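Local structure of vestitone reductase (Medicago sativa, 2P4H) at residues I95-K98 against R99-G103; D137-D140 against E141-S145; A233-Y236 against L237-S241; E257-S260 against Q261-A265. The protein catalyses the stereospecific, NADPH-dependent reduction of (3R)-vestitone to (3R,4R)-4'-methoxyisoflavan-2',4,7-triol, the penultimate step in the biosynthesis of the phytoalexin medicarpin in alfalfa. All coordinates share one frame; numbering follows the deposited sequence.

Contact 1: residues I95-K98 against R99-G103; sequences IVTK and RTVDG
Lys98 reaches obliquely across to Asp102 one turn on, at the start of helix 95-111, in an i to i+4 salt bridge on the surface of the Rossmann-type domain. The lysine chain runs straight from CB to CE and folds only at its last torsion (chi4 57°), which swings NZ round to Asp102. There NZ meets OD2 at 3.2 Å, on the syn lone pair, the side of the other oxygen. The aliphatic part of the lysine shares in the contact, since Lys98 CG lies 3.6 Å from Asp102 OD2. An asparagine in place of Asp102 would probably leave the ammonium group of Lys98 without its charged mate and its tip freer to swing. On the neighbouring stripe of the helix Thr97 and Val101 lie side by side and point the same way, their CG2 methyls 4.2 Å apart. This stripe and Thr100 face helix 158-177, where Thr97 touches Leu166, Thr100 touches Ser163 and Ala167, and Val101 touches Ala170. Backbone i to i+4 bonds run behind the side chains; one rung, Val101 N to Thr97 O, is nearly straight at 175°. Val96 O accepts Thr100 N at 2.9 Å. Thr100 turns its hydroxyl back beside its own backbone N (chi1 -64°), and this places OG1 3.0 Å from Val96 O.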
loop_
_atom_site.group_PDB
_atom_site.type_symbol
_atom_site.label_atom_id
_atom_site.label_comp_id
_atom_site.label_asym_id
_atom_site.label_seq_id
_atom_site.Cartn_x
_atom_site.Cartn_y
_atom_site.Cartn_z
ATOM N N ILE A 95 -12.343 -21.150 -6.719
ATOM C CA ILE A 95 -13.009 -19.963 -7.239
ATOM C C ILE A 95 -12.349 -18.695 -6.706
ATOM O O ILE A 95 -12.065 -17.768 -7.465
ATOM C CB ILE A 95 -14.506 -19.950 -6.853
ATOM C CG1 ILE A 95 -15.201 -21.189 -7.422
ATOM C CG2 ILE A 95 -15.171 -18.681 -7.370
ATOM C CD1 ILE A 95 -15.128 -21.301 -8.936
ATOM N N VAL A 96 -12.109 -18.658 -5.399
ATOM C CA VAL A 96 -11.477 -17.503 -4.774
ATOM C C VAL A 96 -10.083 -17.295 -5.354
ATOM O O VAL A 96 -9.692 -16.171 -5.669
ATOM C CB VAL A 96 -11.358 -17.684 -3.247
ATOM C CG1 VAL A 96 -10.668 -16.474 -2.632
ATOM C CG2 VAL A 96 -12.739 -17.878 -2.639
ATOM N N THR A 97 -9.335 -18.387 -5.492
ATOM C CA THR A 97 -7.987 -18.316 -6.039
ATOM C C THR A 97 -8.025 -17.734 -7.447
ATOM O O THR A 97 -7.166 -16.936 -7.820
ATOM C CB THR A 97 -7.325 -19.712 -6.079
ATOM O OG1 THR A 97 -7.158 -20.199 -4.742
ATOM C CG2 THR A 97 -5.962 -19.641 -6.755
ATOM N N LYS A 98 -9.029 -18.130 -8.224
ATOM C CA LYS A 98 -9.173 -17.637 -9.588
ATOM C C LYS A 98 -9.416 -16.130 -9.610
ATOM O O LYS A 98 -8.792 -15.407 -10.386
ATOM C CB LYS A 98 -10.324 -18.358 -10.296
ATOM C CG LYS A 98 -10.567 -17.880 -11.721
ATOM C CD LYS A 98 -11.641 -18.709 -12.413
ATOM C CE LYS A 98 -11.977 -18.143 -13.786
ATOM N NZ LYS A 98 -10.779 -18.055 -14.667
ATOM N N ARG A 99 -10.322 -15.657 -8.758
ATOM C CA ARG A 99 -10.626 -14.231 -8.697
ATOM C C ARG A 99 -9.402 -13.437 -8.253
ATOM O O ARG A 99 -9.156 -12.332 -8.743
ATOM C CB ARG A 99 -11.785 -13.970 -7.731
ATOM C CG ARG A 99 -12.135 -12.495 -7.575
ATOM C CD ARG A 99 -13.286 -12.287 -6.604
ATOM N NE ARG A 99 -14.532 -12.877 -7.090
ATOM C CZ ARG A 99 -15.182 -12.470 -8.177
ATOM N NH1 ARG A 99 -14.708 -11.466 -8.904
ATOM N NH2 ARG A 99 -16.308 -13.070 -8.539
ATOM N N THR A 100 -8.639 -14.005 -7.326
ATOM C CA THR A 100 -7.440 -13.353 -6.815
ATOM C C THR A 100 -6.377 -13.216 -7.896
ATOM O O THR A 100 -5.898 -12.116 -8.170
ATOM C CB THR A 100 -6.845 -14.140 -5.632
ATOM O OG1 THR A 100 -7.777 -14.138 -4.544
ATOM C CG2 THR A 100 -5.534 -13.512 -5.174
ATOM N N VAL A 101 -6.019 -14.335 -8.519
ATOM C CA VAL A 101 -5.004 -14.329 -9.564
ATOM C C VAL A 101 -5.439 -13.505 -10.772
ATOM O O VAL A 101 -4.651 -12.740 -11.326
ATOM C CB VAL A 101 -4.672 -15.768 -10.018
ATOM C CG1 VAL A 101 -3.683 -15.740 -11.174
ATOM C CG2 VAL A 101 -4.089 -16.551 -8.852
ATOM N N ASP A 102 -6.696 -13.656 -11.173
ATOM C CA ASP A 102 -7.226 -12.919 -12.314
ATOM C C ASP A 102 -7.214 -11.408 -12.079
ATOM O O ASP A 102 -6.904 -10.638 -12.988
ATOM C CB ASP A 102 -8.652 -13.388 -12.621
ATOM C CG ASP A 102 -8.695 -14.809 -13.161
ATOM O OD1 ASP A 102 -7.758 -15.582 -12.874
ATOM O OD2 ASP A 102 -9.671 -15.157 -13.861
ATOM N N GLY A 103 -7.545 -10.990 -10.861
ATOM C CA GLY A 103 -7.568 -9.572 -10.539
ATOM C C GLY A 103 -6.181 -8.959 -10.496
ATOM O O GLY A 103 -5.985 -7.794 -10.848
#

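Contact 2: residues D137-D140 against E141-S145; sequences DVLD and ESDWS
Asp140 reaches forward over the turn that follows strand 138-139 and takes hold of Ser142. Its CB sits beside the next peptide, 3.7 Å from Glu141 OE1. From there CG is wedged between the backbone N and the carbonyl carbon (chi1 65°), a setting that brings the carboxylate round toward residue 142. At the tip OD1 takes two bonds: Ser142 OG gives its proton at 2.6 Å on the syn lone pair, and Ser142 N comes at 2.8 Å from above the carboxylate plane. OD2, the other branch, stays 3.9 Å from the same OG. An alanine here would probably leave the hydroxyl and the amide of Ser142 without their shared acceptor and the serine side chain freer to turn.

Asp143 answers in the reverse direction. Its OD2 accepts Asp140 N at 2.9 Å through the anti lone pair, while OD1 forms a salt bridge with Lys136. The carboxylate also lies against Leu139, whose side chain crosses it at about a right angle with CD2 3.7 Å from Asp143 CG. Asp140 OD1 and Asp143 OD2 are 3.4 Å apart, a closeness of like charges that the lysine and the N-H donors probably ease. Glu141 points its other oxygen, OE2, to Asn248 N. With Asp143 N bonded to Asp140 O at 3.1 Å, the chain forms a type I beta turn from Asp140 to Asp143, and Asp140 OD1 on Ser142 N is the side-chain-to-backbone bond of an Asx turn at its start.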
loop_
_atom_site.group_PDB
_atom_site.type_symbol
_atom_site.label_atom_id
_atom_site.label_comp_id
_atom_site.label_asym_id
_atom_site.label_seq_id
_atom_site.Cartn_x
_atom_site.Cartn_y
_atom_site.Cartn_z
ATOM N N ASP A 137 12.011 -11.879 13.672
ATOM C CA ASP A 137 11.592 -10.503 13.909
ATOM C C ASP A 137 12.006 -9.538 12.803
ATOM O O ASP A 137 11.572 -8.390 12.791
ATOM C CB ASP A 137 12.125 -10.003 15.255
ATOM C CG ASP A 137 13.634 -9.947 15.301
ATOM O OD1 ASP A 137 14.180 -9.445 16.308
ATOM O OD2 ASP A 137 14.274 -10.405 14.335
ATOM N N VAL A 138 12.852 -9.996 11.883
ATOM C CA VAL A 138 13.286 -9.164 10.762
ATOM C C VAL A 138 13.175 -9.989 9.485
ATOM O O VAL A 138 13.733 -11.085 9.392
ATOM C CB VAL A 138 14.749 -8.687 10.915
ATOM C CG1 VAL A 138 15.125 -7.783 9.743
ATOM C CG2 VAL A 138 14.924 -7.944 12.228
ATOM N N LEU A 139 12.452 -9.461 8.505
ATOM C CA LEU A 139 12.254 -10.152 7.234
ATOM C C LEU A 139 12.777 -9.330 6.066
ATOM O O LEU A 139 12.919 -8.111 6.167
ATOM C CB LEU A 139 10.761 -10.415 7.009
ATOM C CG LEU A 139 10.011 -11.216 8.075
ATOM C CD1 LEU A 139 8.539 -11.313 7.705
ATOM C CD2 LEU A 139 10.622 -12.603 8.196
ATOM N N ASP A 140 13.090 -10.004 4.963
ATOM C CA ASP A 140 13.525 -9.301 3.766
ATOM C C ASP A 140 12.766 -9.836 2.552
ATOM O O ASP A 140 11.808 -10.600 2.698
ATOM C CB ASP A 140 15.054 -9.370 3.559
ATOM C CG ASP A 140 15.569 -10.770 3.306
ATOM O OD1 ASP A 140 14.782 -11.651 2.916
ATOM O OD2 ASP A 140 16.790 -10.977 3.486
ATOM N N GLU A 141 13.184 -9.433 1.362
ATOM C CA GLU A 141 12.497 -9.830 0.140
ATOM C C GLU A 141 12.535 -11.317 -0.222
ATOM O O GLU A 141 11.889 -11.739 -1.188
ATOM C CB GLU A 141 13.008 -8.979 -1.030
ATOM C CG GLU A 141 12.642 -7.489 -0.935
ATOM C CD GLU A 141 13.528 -6.682 0.013
ATOM O OE1 GLU A 141 14.515 -7.226 0.558
ATOM O OE2 GLU A 141 13.236 -5.482 0.204
ATOM N N SER A 142 13.279 -12.111 0.542
ATOM C CA SER A 142 13.348 -13.548 0.274
ATOM C C SER A 142 12.285 -14.298 1.074
ATOM O O SER A 142 12.044 -15.484 0.844
ATOM C CB SER A 142 14.730 -14.106 0.636
ATOM O OG SER A 142 14.927 -14.126 2.040
ATOM N N ASP A 143 11.643 -13.604 2.008
ATOM C CA ASP A 143 10.627 -14.222 2.851
ATOM C C ASP A 143 9.228 -14.174 2.257
ATOM O O ASP A 143 8.832 -13.184 1.641
ATOM C CB ASP A 143 10.626 -13.561 4.230
ATOM C CG ASP A 143 11.900 -13.832 4.997
ATOM O OD1 ASP A 143 12.158 -15.016 5.309
ATOM O OD2 ASP A 143 12.648 -12.875 5.283
ATOM N N TRP A 144 8.484 -15.258 2.457
ATOM C CA TRP A 144 7.119 -15.388 1.960
ATOM C C TRP A 144 6.213 -16.056 2.977
ATOM O O TRP A 144 6.650 -16.937 3.719
ATOM C CB TRP A 144 7.067 -16.259 0.700
ATOM C CG TRP A 144 7.515 -15.609 -0.556
ATOM C CD1 TRP A 144 8.736 -15.727 -1.152
ATOM C CD2 TRP A 144 6.730 -14.768 -1.405
ATOM N NE1 TRP A 144 8.758 -15.015 -2.327
ATOM C CE2 TRP A 144 7.539 -14.417 -2.506
ATOM C CE3 TRP A 144 5.418 -14.280 -1.344
ATOM C CZ2 TRP A 144 7.079 -13.598 -3.542
ATOM C CZ3 TRP A 144 4.959 -13.466 -2.376
ATOM C CH2 TRP A 144 5.791 -13.136 -3.460
ATOM N N SER A 145 4.949 -15.646 3.003
ATOM C CA SER A 145 3.980 -16.269 3.891
ATOM C C SER A 145 3.724 -17.675 3.346
ATOM O O SER A 145 3.873 -17.922 2.146
ATOM C CB SER A 145 2.675 -15.472 3.913
ATOM O OG SER A 145 2.825 -14.280 4.660
#

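Contact 3: residues A233-Y236 against L237-S241; sequences AHIY and LLENS
Asn240 folds back over the ring of Tyr236 at the end of helix 227-239. Tyr236 sends CG anti to its N (chi1 -178°), which lays the ring along the helix toward residue 240. Asn240, the first residue to leave helical backbone angles, has its CG turned back beside its own N, a setting that returns the amide to the last turn. Ring and amide planes are 23° apart and stacked, with ND2 3.2 Å above the ring plane and offset toward the rim, nearest CD1. Asn240 CB adds a CH-pi contact over the face, 4.2 Å from the ring centroid.

The same ND2 gives a fairly straight bond (162°) to Tyr236 O at 2.9 Å, with that oxygen close to the amide plane. Asn240 N reaches the same oxygen at 2.8 Å, so one carbonyl near the helix end takes the backbone and the side-chain nitrogen of one residue. The phenol OH of Tyr236 goes on to Ala297 O.

Ile235 and Glu239 run side by side on another flank: the glutamate chain is extended beyond CG, and its CD rests 3.5 Å from Ile235 CG2. Its OE2 bonds to the hydroxyl of Tyr26. Leu237 is buried against strands 119-125 and 182-187, and Ile235 touches helix 12-23. This is the C-terminal end of a helix packed on the parallel sheet of a Rossmann fold, its last turn closed by an asparagine side chain.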
loop_
_atom_site.group_PDB
_atom_site.type_symbol
_atom_site.label_atom_id
_atom_site.label_comp_id
_atom_site.label_asym_id
_atom_site.label_seq_id
_atom_site.Cartn_x
_atom_site.Cartn_y
_atom_site.Cartn_z
ATOM N N ALA A 233 8.109 6.502 -3.707
ATOM C CA ALA A 233 8.793 5.270 -4.101
ATOM C C ALA A 233 8.306 4.793 -5.467
ATOM O O ALA A 233 9.096 4.295 -6.266
ATOM C CB ALA A 233 8.569 4.186 -3.054
ATOM N N HIS A 234 7.008 4.935 -5.730
ATOM C CA HIS A 234 6.447 4.539 -7.020
ATOM C C HIS A 234 7.091 5.353 -8.137
ATOM O O HIS A 234 7.528 4.804 -9.148
ATOM C CB HIS A 234 4.928 4.770 -7.052
ATOM C CG HIS A 234 4.129 3.680 -6.405
ATOM N ND1 HIS A 234 3.412 2.748 -7.125
ATOM C CD2 HIS A 234 3.919 3.388 -5.100
ATOM C CE1 HIS A 234 2.795 1.930 -6.291
ATOM N NE2 HIS A 234 3.085 2.298 -5.056
ATOM N N ILE A 235 7.150 6.666 -7.952
ATOM C CA ILE A 235 7.735 7.536 -8.961
ATOM C C ILE A 235 9.225 7.247 -9.133
ATOM O O ILE A 235 9.733 7.212 -10.253
ATOM C CB ILE A 235 7.502 9.019 -8.593
ATOM C CG1 ILE A 235 6.001 9.323 -8.640
ATOM C CG2 ILE A 235 8.259 9.928 -9.558
ATOM C CD1 ILE A 235 5.633 10.730 -8.193
ATOM N N TYR A 236 9.921 7.018 -8.025
ATOM C CA TYR A 236 11.347 6.720 -8.080
ATOM C C TYR A 236 11.629 5.460 -8.900
ATOM O O TYR A 236 12.499 5.451 -9.775
ATOM C CB TYR A 236 11.912 6.533 -6.667
ATOM C CG TYR A 236 13.400 6.269 -6.661
ATOM C CD1 TYR A 236 14.313 7.323 -6.717
ATOM C CD2 TYR A 236 13.894 4.966 -6.665
ATOM C CE1 TYR A 236 15.680 7.084 -6.783
ATOM C CE2 TYR A 236 15.262 4.713 -6.735
ATOM C CZ TYR A 236 16.149 5.777 -6.793
ATOM O OH TYR A 236 17.501 5.531 -6.853
ATOM N N LEU A 237 10.892 4.391 -8.618
ATOM C CA LEU A 237 11.090 3.132 -9.324
ATOM C C LEU A 237 10.656 3.200 -10.786
ATOM O O LEU A 237 11.120 2.417 -11.614
ATOM C CB LEU A 237 10.366 2.007 -8.582
ATOM C CG LEU A 237 10.984 1.745 -7.202
ATOM C CD1 LEU A 237 10.085 0.829 -6.386
ATOM C CD2 LEU A 237 12.372 1.139 -7.371
ATOM N N LEU A 238 9.767 4.133 -11.104
ATOM C CA LEU A 238 9.326 4.305 -12.481
ATOM C C LEU A 238 10.400 5.057 -13.271
ATOM O O LEU A 238 10.662 4.739 -14.431
ATOM C CB LEU A 238 8.023 5.108 -12.532
ATOM C CG LEU A 238 7.609 5.635 -13.914
ATOM C CD1 LEU A 238 7.260 4.476 -14.834
ATOM C CD2 LEU A 238 6.423 6.574 -13.766
ATOM N N GLU A 239 11.020 6.044 -12.627
ATOM C CA GLU A 239 12.031 6.884 -13.271
ATOM C C GLU A 239 13.465 6.362 -13.236
ATOM O O GLU A 239 14.297 6.782 -14.041
ATOM C CB GLU A 239 12.007 8.289 -12.656
ATOM C CG GLU A 239 10.642 8.966 -12.671
ATOM C CD GLU A 239 10.674 10.374 -12.093
ATOM O OE1 GLU A 239 11.511 10.640 -11.201
ATOM O OE2 GLU A 239 9.851 11.214 -12.515
ATOM N N ASN A 240 13.761 5.462 -12.305
ATOM C CA ASN A 240 15.107 4.911 -12.176
ATOM C C ASN A 240 15.125 3.425 -12.504
ATOM O O ASN A 240 14.449 2.620 -11.858
ATOM C CB ASN A 240 15.624 5.164 -10.760
ATOM C CG ASN A 240 15.774 6.643 -10.458
ATOM O OD1 ASN A 240 16.809 7.248 -10.746
ATOM N ND2 ASN A 240 14.731 7.241 -9.894
ATOM N N SER A 241 15.919 3.073 -13.510
ATOM C CA SER A 241 16.027 1.702 -13.994
ATOM C C SER A 241 16.756 0.702 -13.102
ATOM O O SER A 241 17.582 -0.081 -13.583
ATOM C CB SER A 241 16.669 1.704 -15.385
ATOM O OG SER A 241 17.955 2.292 -15.347
#

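Contact 4: residues E257-S260 against Q261-A265; sequences EEMS and QLLSA
Ser260 O is gripped twice by Ser264, one turn further along helix 256-266. The hydroxyl OG reaches it at 2.7 Å from above the carbonyl plane, and the backbone N at 2.9 Å from the opposite face of that plane. The hydroxyl gets there because OG is turned back beside its own N (chi1 -65°), over the preceding turn. Ser260 does the reverse: with OG anti to its N (chi1 171°), its hydroxyl leaves the helix and bonds to Leu273 O. The two hydroxyl oxygens, Ser260 OG and Ser264 OG, are 3.8 Å apart and serve different partners, one across to the loop at Ile272 to Leu278 and one inside the helix.

On the buried flank Met259 and Leu263 lie side by side, pointing the same way, and Met259 CG meets Leu263 CD1 at 3.8 Å. Both side chains touch Phe309 of helix 305-319, and Met259 also rests on Leu209. The leucine leans back over the methionine backbone too, Leu263 CG lying 3.3 Å from Met259 O, the carbonyl that accepts Leu263 N in a nearly straight bond (173°). Nearer the start of the helix, Glu257 directs its carboxylate to Arg285 in a salt bridge. This is the i to i+4 pattern of an amphipathic alpha-helix, here with a serine hydroxyl doubling one rung; the helix packs its apolar face on helix 305-319 and its serine side on the loop at Ile272 to Leu278.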
loop_
_atom_site.group_PDB
_atom_site.type_symbol
_atom_site.label_atom_id
_atom_site.label_comp_id
_atom_site.label_asym_id
_atom_site.label_seq_id
_atom_site.Cartn_x
_atom_site.Cartn_y
_atom_site.Cartn_z
ATOM N N GLU A 257 4.665 0.671 22.880
ATOM C CA GLU A 257 5.188 1.414 24.024
ATOM C C GLU A 257 5.891 2.689 23.556
ATOM O O GLU A 257 5.765 3.746 24.181
ATOM C CB GLU A 257 6.168 0.549 24.825
ATOM C CG GLU A 257 5.544 -0.688 25.475
ATOM C CD GLU A 257 5.445 -1.891 24.544
ATOM O OE1 GLU A 257 4.966 -2.950 25.003
ATOM O OE2 GLU A 257 5.844 -1.796 23.362
ATOM N N GLU A 258 6.639 2.593 22.461
ATOM C CA GLU A 258 7.328 3.765 21.929
ATOM C C GLU A 258 6.290 4.692 21.309
ATOM O O GLU A 258 6.426 5.917 21.343
ATOM C CB GLU A 258 8.382 3.338 20.902
ATOM C CG GLU A 258 9.493 2.507 21.532
ATOM C CD GLU A 258 10.603 2.146 20.565
ATOM O OE1 GLU A 258 11.476 1.339 20.952
ATOM O OE2 GLU A 258 10.611 2.666 19.431
ATOM N N MET A 259 5.243 4.096 20.752
ATOM C CA MET A 259 4.145 4.846 20.162
ATOM C C MET A 259 3.523 5.713 21.271
ATOM O O MET A 259 3.266 6.904 21.084
ATOM C CB MET A 259 3.125 3.850 19.610
ATOM C CG MET A 259 1.897 4.437 18.963
ATOM S SD MET A 259 0.795 3.090 18.453
ATOM C CE MET A 259 1.161 2.954 16.711
ATOM N N SER A 260 3.296 5.106 22.432
ATOM C CA SER A 260 2.725 5.817 23.569
ATOM C C SER A 260 3.599 6.994 24.003
ATOM O O SER A 260 3.097 8.088 24.267
ATOM C CB SER A 260 2.547 4.864 24.749
ATOM O OG SER A 260 2.196 5.583 25.921
ATOM N N GLN A 261 4.906 6.775 24.092
ATOM C CA GLN A 261 5.793 7.854 24.507
ATOM C C GLN A 261 5.776 9.013 23.518
ATOM O O GLN A 261 5.716 10.175 23.918
ATOM C CB GLN A 261 7.221 7.333 24.697
ATOM C CG GLN A 261 7.326 6.316 25.824
ATOM C CD GLN A 261 8.755 5.927 26.145
ATOM O OE1 GLN A 261 9.567 5.713 25.247
ATOM N NE2 GLN A 261 9.062 5.816 27.431
ATOM N N LEU A 262 5.809 8.704 22.228
ATOM C CA LEU A 262 5.796 9.745 21.209
ATOM C C LEU A 262 4.496 10.541 21.239
ATOM O O LEU A 262 4.511 11.768 21.324
ATOM C CB LEU A 262 5.991 9.124 19.817
ATOM C CG LEU A 262 6.015 10.050 18.589
ATOM C CD1 LEU A 262 6.537 9.269 17.397
ATOM C CD2 LEU A 262 4.631 10.602 18.287
ATOM N N LEU A 263 3.370 9.842 21.173
ATOM C CA LEU A 263 2.077 10.511 21.161
ATOM C C LEU A 263 1.736 11.251 22.452
ATOM O O LEU A 263 1.105 12.311 22.415
ATOM C CB LEU A 263 0.977 9.503 20.816
ATOM C CG LEU A 263 1.154 8.817 19.455
ATOM C CD1 LEU A 263 0.048 7.795 19.249
ATOM C CD2 LEU A 263 1.138 9.857 18.342
ATOM N N SER A 264 2.154 10.711 23.594
ATOM C CA SER A 264 1.865 11.362 24.868
ATOM C C SER A 264 2.572 12.708 24.968
ATOM O O SER A 264 2.016 13.676 25.487
ATOM C CB SER A 264 2.298 10.475 26.038
ATOM O OG SER A 264 1.533 9.284 26.088
ATOM N N ALA A 265 3.797 12.767 24.461
ATOM C CA ALA A 265 4.574 13.996 24.509
ATOM C C ALA A 265 4.105 15.038 23.498
ATOM O O ALA A 265 4.025 16.227 23.812
ATOM C CB ALA A 265 6.053 13.681 24.283
#

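Overall arrangement
Along the chain the four contacts come strictly in series; each is local, and none nests in or crosses another. Contact 1 opens helix 95-111, which lies against helix 158-177 of the Rossmann-type domain. Contact 2 closes the turn after strand 138-139 and leads back to the same helix 158-177, where Trp144 settles. Contact 3 ends helix 227-239, which packs against the parallel sheet near helix 12-23 and the predicted NADP-binding turn. Contact 4 belongs to helix 256-266, beside helix 305-319. Contacts 1 and 4 lie on opposite sides of the chain's centre, their centres about 41 Å apart, whereas contacts 2 and 3 are about 23 Å apart between centres.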